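Local coordinates for protein PHOX (Pseudomonas fluorescens, PDB 4A9V) that acts as an alkaline phosphatase, releasing phosphate from phosphomonoesters, with a complex iron-calcium cofactor that catalyses the phosphotransfer chemistry, at residues R150-A155 with V262-L267; F301-K306 with R316-H321. All blocks are in the same frame, centred on the assembly; numbering follows the deposited sequence. Where two conformers were deposited one is given.

Interaction 1 and interaction 2 are neighbours in the beta-propeller, their centres about 11 Å apart. Interaction 1 pairs two strands of a mixed sheet, and interaction 2 lies at the end of strand 296-303, where the chain loops round to its antiparallel neighbour, strand 322-329 of the same sheet. Asp320 joins them: its OD1 forms a salt bridge with Arg264 NH1 (2.9 Å), and its OD2 a probable hydrogen bond with Ser152 OG (2.7 Å). Close by, Ala266 CB packs 3.4 Å from Leu319 O, and Phe301 touches both Ala266 and Leu267. Both contacts lie away from the iron-calcium site; the Asp320 bonds and the packing on Phe301 join the mixed sheet to the antiparallel one.

Interaction 1 of 2, residues R150-A155 with V262-L267; sequences RISGPA and VKRTAL. With EDO (1,2-ethanediol), chain P; EDO (1,2-ethanediol), chain M.
Val262 begins the pairing with its CG1 anti to the backbone N (chi1 -176°), which places both methyls among the side chains of Arg150, Ser152 and Arg264 on one face of the sheet. CG1 is pressed against Ser152 CB at 3.5 Å, tighter than usual. Its CG2 lies 3.4 Å from Arg150 NH1, because the extended arginine runs alongside the valine; the short branched residue leaves room for that chain. Lys263 N then donates to Arg150 O (2.8 Å), and Lys263 O receives Ser152 N (2.9 Å) nearly along its C=O axis, the two bonds flanking Ile151 as a parallel pair requires. The lysine side chain leaves on the other face with Ile151, and its NZ ends in a salt bridge with Glu193. Arg264 bends at chi2, so that its guanidinium lies centred over Val262 CG1. NE forms a salt bridge with Glu251 and NH1 one with Asp320; NH1 also gives a hydrogen bond to a water (2.9 Å) that Arg150 NH1 reaches weakly; this shared water and the acidic neighbours probably ease the approach of two like charges. Thr265 ends the regular pairing. With chi1 65°, OG1 sits between the backbone N and carbonyl carbon and donates to a lone pair of Ser152 O (2.7 Å), which also takes Thr265 N from above its carbonyl plane (3.1 Å). The same hydroxyl accepts from Ala155 N (3.0 Å). Gly153, at a phi of 89°, suits this tight corner: a CB would crowd OG1 and jam against Ser152 O, which alone calls for glycine. Ala266 is small enough to lie against Pro154 CD, and Leu267 N bonds back to Arg264 O, turning the chain. The result is a parallel strand pair, with a threonine hydroxyl bridging the loops that follow, inside an otherwise antiparallel sheet of this beta-propeller protein.

Interaction 2 of 2, residues F301-K306 with R316-H321; sequences FVSRDK and RDILDH
Arg304 lays its guanidinium flat over one face of the His321 imidazole, the planes 7° apart and the centres 3.9 Å from each other. The two side chains run side by side in the same direction, and the overlap is offset, with NH1 and CZ above CG rather than above the ring centre. A bend at chi3 (65°) turns the arginine so that its NE edge also faces Asp305: NE reaches OD1 (2.8 Å) and NH2 reaches the syn lone pair of OD2 (3.0 Å), a side-on, two-point salt bridge that fixes the rotation of the guanidinium. The other face of the imidazole rests on Asp320 CB, so the ring is sandwiched. At the backbone, Arg304 N donates to His321 O at 2.9 Å, from above the carbonyl plane. Phe301 CZ touches that same oxygen at 3.4 Å, and its CE2 meets Leu319 CD2 at 4.0 Å, an apolar contact suited to the buried side. Ser303, small enough to fit beside the short 3-10 turn around Leu319, sets CB 3.8 Å from Ile318 CG1, while its hydroxyl donates to Asp305 O and accepts from Ala285 N. A water takes a hydrogen bond from Asp305 N and can give one to Ile318 O (2.8 Å), joining the corner at Arg304 and Asp305 to the turn. The contact closes the connection between strands 296-303 and 322-329, antiparallel neighbours in one sheet of the beta-propeller. Chemically, the carboxylate probably offsets the arginine charge, whereas a cation lying on the imidazole would tend to disfavour protonation of His321.

Interaction 1 of 2, residues R150-A155 with V262-L267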
loop_
_atom_site.group_PDB
_atom_site.type_symbol
_atom_site.label_atom_id
_atom_site.label_comp_id
_atom_site.label_asym_id
_atom_site.label_seq_id
_atom_site.Cartn_x
_atom_site.Cartn_y
_atom_site.Cartn_z
ATOM N N ARG A 150 10.147 11.960 13.416
ATOM C CA ARG A 150 9.395 12.874 14.268
ATOM C C ARG A 150 7.927 12.474 14.258
ATOM O O ARG A 150 7.423 11.966 13.257
ATOM C CB ARG A 150 9.532 14.313 13.744
ATOM C CG ARG A 150 8.515 15.291 14.319
ATOM C CD ARG A 150 8.781 16.718 13.855
ATOM N NE ARG A 150 7.651 17.608 14.113
ATOM C CZ ARG A 150 6.971 18.248 13.164
ATOM N NH1 ARG A 150 7.304 18.096 11.889
ATOM N NH2 ARG A 150 6.061 19.157 13.497
ATOM N N ILE A 151 7.225 12.787 15.341
ATOM C CA ILE A 151 5.771 12.636 15.409
ATOM C C ILE A 151 5.129 14.015 15.493
ATOM O O ILE A 151 5.576 14.847 16.285
ATOM C CB ILE A 151 5.340 11.839 16.655
ATOM C CG1 ILE A 151 6.111 10.524 16.760
ATOM C CG2 ILE A 151 3.846 11.575 16.622
ATOM C CD1 ILE A 151 5.856 9.783 18.056
ATOM N N SER A 152 4.145 14.279 14.640
ATOM C CA SER A 152 3.444 15.554 14.665
ATOM C C SER A 152 1.935 15.339 14.658
ATOM O O SER A 152 1.451 14.206 14.582
ATOM C CB SER A 152 3.873 16.433 13.487
ATOM O OG SER A 152 3.566 17.798 13.734
ATOM N N GLY A 153 1.187 16.432 14.760
ATOM C CA GLY A 153 -0.272 16.371 14.770
ATOM C C GLY A 153 -0.795 16.206 16.188
ATOM O O GLY A 153 -0.033 16.251 17.157
ATOM N N PRO A 154 -2.107 15.999 16.321
ATOM C CA PRO A 154 -2.722 16.132 17.634
ATOM C C PRO A 154 -2.237 15.116 18.663
ATOM O O PRO A 154 -2.362 15.360 19.860
ATOM C CB PRO A 154 -4.208 15.939 17.341
ATOM C CG PRO A 154 -4.362 16.444 15.947
ATOM C CD PRO A 154 -3.108 15.999 15.240
ATOM N N ALA A 155 -1.769 13.954 18.219
ATOM C CA ALA A 155 -1.344 12.919 19.152
ATOM C C ALA A 155 0.124 13.044 19.543
ATOM O O ALA A 155 0.564 12.361 20.455
ATOM C CB ALA A 155 -1.633 11.532 18.591
ATOM N N VAL A 262 8.111 12.641 9.064
ATOM C CA VAL A 262 7.146 13.028 10.086
ATOM C C VAL A 262 5.926 12.113 10.043
ATOM O O VAL A 262 5.245 12.016 9.019
ATOM C CB VAL A 262 6.666 14.475 9.882
ATOM C CG1 VAL A 262 5.736 14.877 11.016
ATOM C CG2 VAL A 262 7.842 15.434 9.783
ATOM N N LYS A 263 5.613 11.497 11.181
ATOM C CA LYS A 263 4.374 10.733 11.329
ATOM C C LYS A 263 3.208 11.684 11.559
ATOM O O LYS A 263 3.212 12.476 12.503
ATOM C CB LYS A 263 4.495 9.725 12.467
ATOM C CG LYS A 263 5.714 8.823 12.321
ATOM C CD LYS A 263 5.479 7.399 12.800
ATOM C CE LYS A 263 6.718 6.552 12.575
ATOM N NZ LYS A 263 6.511 5.114 12.903
ATOM N N ARG A 264 2.229 11.631 10.663
ATOM C CA ARG A 264 1.153 12.614 10.621
ATOM C C ARG A 264 -0.075 12.062 11.358
ATOM O O ARG A 264 -0.941 11.417 10.766
ATOM C CB ARG A 264 0.816 12.964 9.170
ATOM C CG ARG A 264 1.955 13.654 8.437
ATOM C CD ARG A 264 2.272 15.019 9.031
ATOM N NE ARG A 264 3.291 15.726 8.262
ATOM C CZ ARG A 264 3.848 16.875 8.630
ATOM N NH1 ARG A 264 3.438 17.495 9.728
ATOM N NH2 ARG A 264 4.806 17.404 7.895
ATOM N N THR A 265 -0.142 12.301 12.663
ATOM C CA THR A 265 -1.157 11.659 13.486
ATOM C C THR A 265 -2.590 12.129 13.201
ATOM O O THR A 265 -3.536 11.415 13.532
ATOM C CB THR A 265 -0.854 11.733 14.997
ATOM O OG1 THR A 265 -0.888 13.094 15.450
ATOM C CG2 THR A 265 0.498 11.101 15.313
ATOM N N ALA A 266 -2.767 13.287 12.566
ATOM C CA ALA A 266 -4.112 13.731 12.212
ATOM C C ALA A 266 -4.805 12.780 11.239
ATOM O O ALA A 266 -6.027 12.808 11.117
ATOM C CB ALA A 266 -4.096 15.142 11.643
ATOM N N LEU A 267 -4.036 11.960 10.529
ATOM C CA LEU A 267 -4.599 11.033 9.549
ATOM C C LEU A 267 -4.975 9.683 10.168
ATOM O O LEU A 267 -5.541 8.830 9.488
ATOM C CB LEU A 267 -3.639 10.841 8.366
ATOM C CG LEU A 267 -3.689 11.913 7.273
ATOM C CD1 LEU A 267 -3.368 13.309 7.797
ATOM C CD2 LEU A 267 -2.745 11.542 6.137
HETATM C C1 EDO P . 2.154 18.908 15.966
HETATM O O1 EDO P . 1.922 18.834 17.436
HETATM C C2 EDO P . 0.821 19.164 15.259
HETATM O O2 EDO P . 0.373 20.509 15.479
HETATM C C1 EDO M . 8.287 15.967 5.041
HETATM O O1 EDO M . 8.388 17.127 4.207
HETATM C C2 EDO M . 7.194 16.193 6.080
HETATM O O2 EDO M . 6.776 17.563 6.028
HETATM O O HOH W 1 4.926 19.869 10.364
#

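Interaction 2 of 2, residues F301-K306 with R316-H321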
loop_
_atom_site.group_PDB
_atom_site.type_symbol
_atom_site.label_atom_id
_atom_site.label_comp_id
_atom_site.label_asym_id
_atom_site.label_seq_id
_atom_site.Cartn_x
_atom_site.Cartn_y
_atom_site.Cartn_z
ATOM N N PHE A 301 -9.368 11.987 5.089
ATOM C CA PHE A 301 -8.903 13.166 5.805
ATOM C C PHE A 301 -9.064 14.382 4.907
ATOM O O PHE A 301 -8.743 14.332 3.721
ATOM C CB PHE A 301 -7.431 13.005 6.184
ATOM C CG PHE A 301 -6.842 14.223 6.845
ATOM C CD1 PHE A 301 -7.059 14.479 8.189
ATOM C CD2 PHE A 301 -6.090 15.125 6.110
ATOM C CE1 PHE A 301 -6.553 15.624 8.778
ATOM C CE2 PHE A 301 -5.541 16.241 6.710
ATOM C CZ PHE A 301 -5.772 16.491 8.049
ATOM N N VAL A 302 -9.556 15.473 5.481
ATOM C CA VAL A 302 -9.649 16.743 4.761
ATOM C C VAL A 302 -8.927 17.823 5.558
ATOM O O VAL A 302 -9.214 18.022 6.734
ATOM C CB VAL A 302 -11.113 17.173 4.544
ATOM C CG1 VAL A 302 -11.164 18.462 3.743
ATOM C CG2 VAL A 302 -11.902 16.059 3.864
ATOM N N SER A 303 -7.948 18.479 4.944
ATOM C CA SER A 303 -7.140 19.450 5.669
ATOM C C SER A 303 -7.954 20.672 6.067
ATOM O O SER A 303 -8.929 21.043 5.414
ATOM C CB SER A 303 -5.905 19.862 4.862
ATOM O OG SER A 303 -6.234 20.606 3.709
ATOM N N ARG A 304 -7.478 21.348 7.102
ATOM C CA ARG A 304 -8.009 22.646 7.499
ATOM C C ARG A 304 -7.666 23.711 6.468
ATOM O O ARG A 304 -8.518 24.511 6.089
ATOM C CB ARG A 304 -7.423 23.041 8.855
ATOM C CG ARG A 304 -7.895 24.386 9.390
ATOM C CD ARG A 304 -7.058 24.838 10.579
ATOM N NE ARG A 304 -5.678 25.092 10.178
ATOM C CZ ARG A 304 -4.666 25.266 11.021
ATOM N NH1 ARG A 304 -4.844 25.123 12.328
ATOM N NH2 ARG A 304 -3.452 25.495 10.538
ATOM N N ASP A 305 -6.404 23.732 6.043
ATOM C CA ASP A 305 -5.882 24.803 5.213
ATOM C C ASP A 305 -5.976 24.447 3.734
ATOM O O ASP A 305 -5.896 23.282 3.334
ATOM C CB ASP A 305 -4.424 25.072 5.583
ATOM C CG ASP A 305 -4.245 25.363 7.057
ATOM O OD1 ASP A 305 -5.084 26.087 7.634
ATOM O OD2 ASP A 305 -3.246 24.885 7.638
ATOM N N LYS A 306 -6.086 25.482 2.916
ATOM C CA LYS A 306 -5.933 25.337 1.483
ATOM C C LYS A 306 -4.495 24.989 1.141
ATOM O O LYS A 306 -3.552 25.505 1.753
ATOM C CB LYS A 306 -6.352 26.625 0.769
ATOM C CG LYS A 306 -7.825 26.952 0.922
ATOM C CD LYS A 306 -8.174 28.271 0.261
ATOM C CE LYS A 306 -9.656 28.581 0.407
ATOM N NZ LYS A 306 -10.309 27.794 1.491
ATOM N N ARG A 316 4.021 23.026 5.014
ATOM C CA ARG A 316 4.746 22.183 5.958
ATOM C C ARG A 316 3.794 21.428 6.893
ATOM O O ARG A 316 4.021 20.262 7.208
ATOM C CB ARG A 316 5.708 23.041 6.774
ATOM C CG ARG A 316 6.614 22.251 7.702
ATOM C CD ARG A 316 7.368 23.173 8.647
ATOM N NE ARG A 316 6.471 23.760 9.638
ATOM C CZ ARG A 316 6.681 24.924 10.249
ATOM N NH1 ARG A 316 7.856 25.529 10.138
ATOM N NH2 ARG A 316 5.788 25.381 11.119
ATOM N N ASP A 317 2.825 22.143 7.452
ATOM C CA ASP A 317 1.973 21.591 8.498
ATOM C C ASP A 317 0.585 21.190 8.014
ATOM O O ASP A 317 -0.316 20.994 8.830
ATOM C CB ASP A 317 1.806 22.592 9.656
ATOM C CG ASP A 317 3.129 23.103 10.193
ATOM O OD1 ASP A 317 4.085 22.305 10.290
ATOM O OD2 ASP A 317 3.172 24.278 10.626
ATOM N N ILE A 318 0.372 21.144 6.703
ATOM C CA ILE A 318 -0.985 21.023 6.190
ATOM C C ILE A 318 -1.665 19.738 6.691
ATOM O O ILE A 318 -2.858 19.738 6.989
ATOM C CB ILE A 318 -1.036 21.137 4.649
ATOM C CG1 ILE A 318 -2.474 21.326 4.170
ATOM C CG2 ILE A 318 -0.370 19.953 3.962
ATOM C CD1 ILE A 318 -2.590 21.597 2.685
ATOM N N LEU A 319 -0.904 18.655 6.828
ATOM C CA LEU A 319 -1.480 17.386 7.258
ATOM C C LEU A 319 -1.556 17.234 8.775
ATOM O O LEU A 319 -1.938 16.172 9.262
ATOM C CB LEU A 319 -0.712 16.214 6.651
ATOM C CG LEU A 319 -0.713 16.141 5.118
ATOM C CD1 LEU A 319 0.042 14.904 4.652
ATOM C CD2 LEU A 319 -2.128 16.170 4.556
ATOM N N ASP A 320 -1.290 18.317 9.514
ATOM C CA ASP A 320 -1.436 18.310 10.967
ATOM C C ASP A 320 -2.784 18.834 11.456
ATOM O O ASP A 320 -3.075 18.738 12.651
ATOM C CB ASP A 320 -0.322 19.116 11.639
ATOM C CG ASP A 320 1.014 18.394 11.645
ATOM O OD1 ASP A 320 1.066 17.163 11.422
ATOM O OD2 ASP A 320 2.013 19.067 11.964
ATOM N N HIS A 321 -3.577 19.416 10.562
ATOM C CA HIS A 321 -4.815 20.081 10.961
ATOM C C HIS A 321 -5.871 19.743 9.961
ATOM O O HIS A 321 -5.646 19.838 8.757
ATOM C CB HIS A 321 -4.621 21.598 11.008
ATOM C CG HIS A 321 -3.454 22.036 11.848
ATOM N ND1 HIS A 321 -3.494 22.037 13.193
ATOM C CD2 HIS A 321 -2.156 22.380 11.489
ATOM C CE1 HIS A 321 -2.293 22.408 13.672
ATOM N NE2 HIS A 321 -1.471 22.601 12.629
HETATM O O HOH W 2 -4.283 22.171 7.323
#